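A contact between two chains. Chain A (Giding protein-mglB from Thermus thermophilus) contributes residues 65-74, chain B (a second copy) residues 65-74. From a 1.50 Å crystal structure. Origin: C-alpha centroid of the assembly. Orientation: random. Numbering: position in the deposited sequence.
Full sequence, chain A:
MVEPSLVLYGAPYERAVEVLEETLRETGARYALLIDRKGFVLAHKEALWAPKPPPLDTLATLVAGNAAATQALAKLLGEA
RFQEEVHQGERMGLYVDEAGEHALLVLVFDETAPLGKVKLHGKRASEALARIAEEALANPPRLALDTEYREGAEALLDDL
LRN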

# COMPACT_ATOMS: atom_id res chain seq x y z
N GLY A 65 0.37 2.91 8.58
CA GLY A 65 0.92 2.63 7.27
C GLY A 65 0.18 3.41 6.21
O GLY A 65 0.78 3.95 5.27
N ASN A 66 -1.14 3.47 6.35
CA ASN A 66 -1.97 4.20 5.40
C ASN A 66 -1.67 5.70 5.45
O ASN A 66 -1.61 6.36 4.41
N ALA A 67 -1.48 6.23 6.66
CA ALA A 67 -1.19 7.65 6.83
C ALA A 67 0.07 8.05 6.08
O ALA A 67 0.17 9.16 5.55
N ALA A 68 1.04 7.14 6.03
CA ALA A 68 2.27 7.42 5.31
C ALA A 68 2.06 7.28 3.81
O ALA A 68 2.54 8.10 3.02
N ALA A 69 1.31 6.25 3.43
CA ALA A 69 1.06 5.96 2.02
C ALA A 69 0.26 7.00 1.24
O ALA A 69 0.51 7.21 0.05
N THR A 70 -0.71 7.64 1.88
CA THR A 70 -1.53 8.61 1.16
C THR A 70 -0.88 9.97 0.97
O THR A 70 -1.46 10.86 0.33
N GLN A 71 0.33 10.15 1.50
CA GLN A 71 1.00 11.43 1.36
C GLN A 71 1.38 11.75 -0.08
O GLN A 71 1.44 12.92 -0.46
N ALA A 72 1.61 10.72 -0.90
CA ALA A 72 1.95 10.95 -2.30
C ALA A 72 0.76 11.63 -2.99
O ALA A 72 0.94 12.60 -3.73
N LEU A 73 -0.44 11.12 -2.74
CA LEU A 73 -1.65 11.71 -3.31
C LEU A 73 -1.82 13.14 -2.80
O LEU A 73 -2.11 14.06 -3.57
N ALA A 74 -1.64 13.32 -1.50
CA ALA A 74 -1.79 14.65 -0.90
C ALA A 74 -0.84 15.65 -1.53
O ALA A 74 -1.24 16.74 -1.92
N GLY B 65 -3.02 2.67 -6.78
CA GLY B 65 -2.10 2.11 -5.81
C GLY B 65 -2.76 2.09 -4.44
O GLY B 65 -2.66 1.11 -3.70
N ASN B 66 -3.45 3.17 -4.10
CA ASN B 66 -4.14 3.29 -2.82
C ASN B 66 -5.24 2.24 -2.68
O ASN B 66 -5.40 1.62 -1.63
N ALA B 67 -6.02 2.06 -3.75
CA ALA B 67 -7.11 1.10 -3.74
C ALA B 67 -6.60 -0.31 -3.44
O ALA B 67 -7.31 -1.11 -2.82
N ALA B 68 -5.39 -0.61 -3.87
CA ALA B 68 -4.83 -1.93 -3.60
C ALA B 68 -4.36 -1.99 -2.15
O ALA B 68 -4.67 -2.93 -1.43
N ALA B 69 -3.64 -0.95 -1.74
CA ALA B 69 -3.08 -0.88 -0.40
C ALA B 69 -4.05 -0.92 0.78
O ALA B 69 -3.76 -1.53 1.80
N THR B 70 -5.20 -0.26 0.64
CA THR B 70 -6.15 -0.23 1.75
C THR B 70 -6.92 -1.53 1.98
O THR B 70 -7.69 -1.63 2.93
N GLN B 71 -6.70 -2.53 1.13
CA GLN B 71 -7.42 -3.78 1.30
C GLN B 71 -7.04 -4.57 2.55
O GLN B 71 -7.83 -5.37 3.04
N ALA B 72 -5.84 -4.34 3.08
CA ALA B 72 -5.44 -5.03 4.31
C ALA B 72 -6.33 -4.52 5.44
O ALA B 72 -6.89 -5.31 6.22
N LEU B 73 -6.47 -3.20 5.53
CA LEU B 73 -7.31 -2.58 6.55
C LEU B 73 -8.75 -3.05 6.36
O LEU B 73 -9.44 -3.35 7.33
N ALA B 74 -9.20 -3.09 5.11
CA ALA B 74 -10.56 -3.51 4.82
C ALA B 74 -10.81 -4.93 5.33
O ALA B 74 -11.80 -5.19 6.02

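The contact is small, 188 Å² summed over both sides, and nearly two-fold symmetric. The CA atoms of Asn A66 and Thr B70 lie 7.1 Å apart, as do those of Thr A70 and Asn B66, so residue 66 of each copy lies nearest residue 70 of the other, and the pairing is reciprocal.

Asn A66 and Asn B66 dominate it, each with CA-to-CB directed toward the other stretch and about 45 Å² covered. Their chi angles almost coincide: chi1 is t in both (176° and 177°), with chi2 at 78° and 76°. This conformation brings the two carboxamide oxygens to the centre, where Asn A66 OD1 and Asn B66 OD1 sit 4.0 Å apart. Two acceptors cannot bond each other directly; water 1 resolves the pairing by donating to Asn A66 OD1 and to Asn B66 OD1, at 2.7 Å each. The amide nitrogens, ND2 of both residues, are hydrogen-bonded elsewhere in the structure.

No direct hydrogen bond crosses the contact, and the remaining packing is by van der Waals approach. Thr A70 and Thr B70 point sideways from CA to CB and adopt p (chi1 63° in both). In that rotamer the methyl faces the partner asparagine: Thr B70 CG2 is 3.6 Å from Asn A66 OD1, and Thr A70 CG2 is 3.6 Å from Asn B66 OD1. Both OG1 atoms find hydrogen bonds elsewhere.

Leu A73 and Leu B73 point toward the partner from CA to CB. Leu B73 CD1 reaches Asn A66 CB at 4.1 Å, and Leu A73 CD1 reaches Asn B66 CB at 4.2 Å. Chi2 is t in both, but chi1 is m at -86° in Leu A73 and off-well at -94° in Leu B73.

Gln A71 and Gln B71 stay out of reach; each folds back along its own stretch in a weak hydrogen bond, Gln A71 NE2 to Ala A67 O (3.5 Å) and Gln B71 NE2 to Ala B67 O (3.3 Å).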

# COMPACT_ATOMS: atom_id res chain seq x y z
CB ASN A 66 -3.44 3.96 5.70
CG ASN A 66 -4.34 4.76 4.80
OD1 ASN A 66 -4.56 4.40 3.65
ND2 ASN A 66 -4.86 5.86 5.32
CB ALA A 67 -1.03 7.98 8.31
CB ALA A 68 3.38 6.47 5.77
CB ALA A 69 0.39 4.61 1.89
CB THR A 70 -2.89 8.82 1.86
OG1 THR A 70 -2.67 9.37 3.16
CG2 THR A 70 -3.64 7.50 1.97
CB GLN A 71 2.22 11.49 2.29
CG GLN A 71 1.80 11.61 3.75
CD GLN A 71 2.94 11.91 4.70
OE1 GLN A 71 3.84 12.68 4.37
NE2 GLN A 71 2.90 11.32 5.88
CB ALA A 72 2.29 9.63 -2.99
CB LEU A 73 -2.89 10.89 -2.93
CG LEU A 73 -3.27 9.69 -3.81
CD1 LEU A 73 -4.27 8.81 -3.09
CD2 LEU A 73 -3.84 10.20 -5.13
CB ALA A 74 -1.55 14.57 0.60
CB ASN B 66 -4.75 4.68 -2.68
CG ASN B 66 -5.54 4.84 -1.39
OD1 ASN B 66 -4.97 4.99 -0.32
ND2 ASN B 66 -6.86 4.81 -1.51
CB ALA B 67 -7.84 1.12 -5.08
CB ALA B 68 -3.67 -2.21 -4.54
CB ALA B 69 -2.20 0.36 -0.29
CB THR B 70 -7.19 0.90 1.57
OG1 THR B 70 -7.96 0.66 0.39
CG2 THR B 70 -6.50 2.25 1.46
CB GLN B 71 -7.30 -4.63 0.03
CG GLN B 71 -8.15 -4.04 -1.09
CD GLN B 71 -8.20 -4.89 -2.34
OE1 GLN B 71 -8.18 -6.11 -2.28
NE2 GLN B 71 -8.31 -4.23 -3.49
CB ALA B 72 -3.97 -4.75 4.62
CB LEU B 73 -7.28 -1.06 6.42
CG LEU B 73 -6.29 -0.24 7.25
CD1 LEU B 73 -6.35 1.22 6.80
CD2 LEU B 73 -6.64 -0.35 8.73
CB ALA B 74 -10.83 -3.45 3.32
O HOH W 1 -6.28 5.58 1.95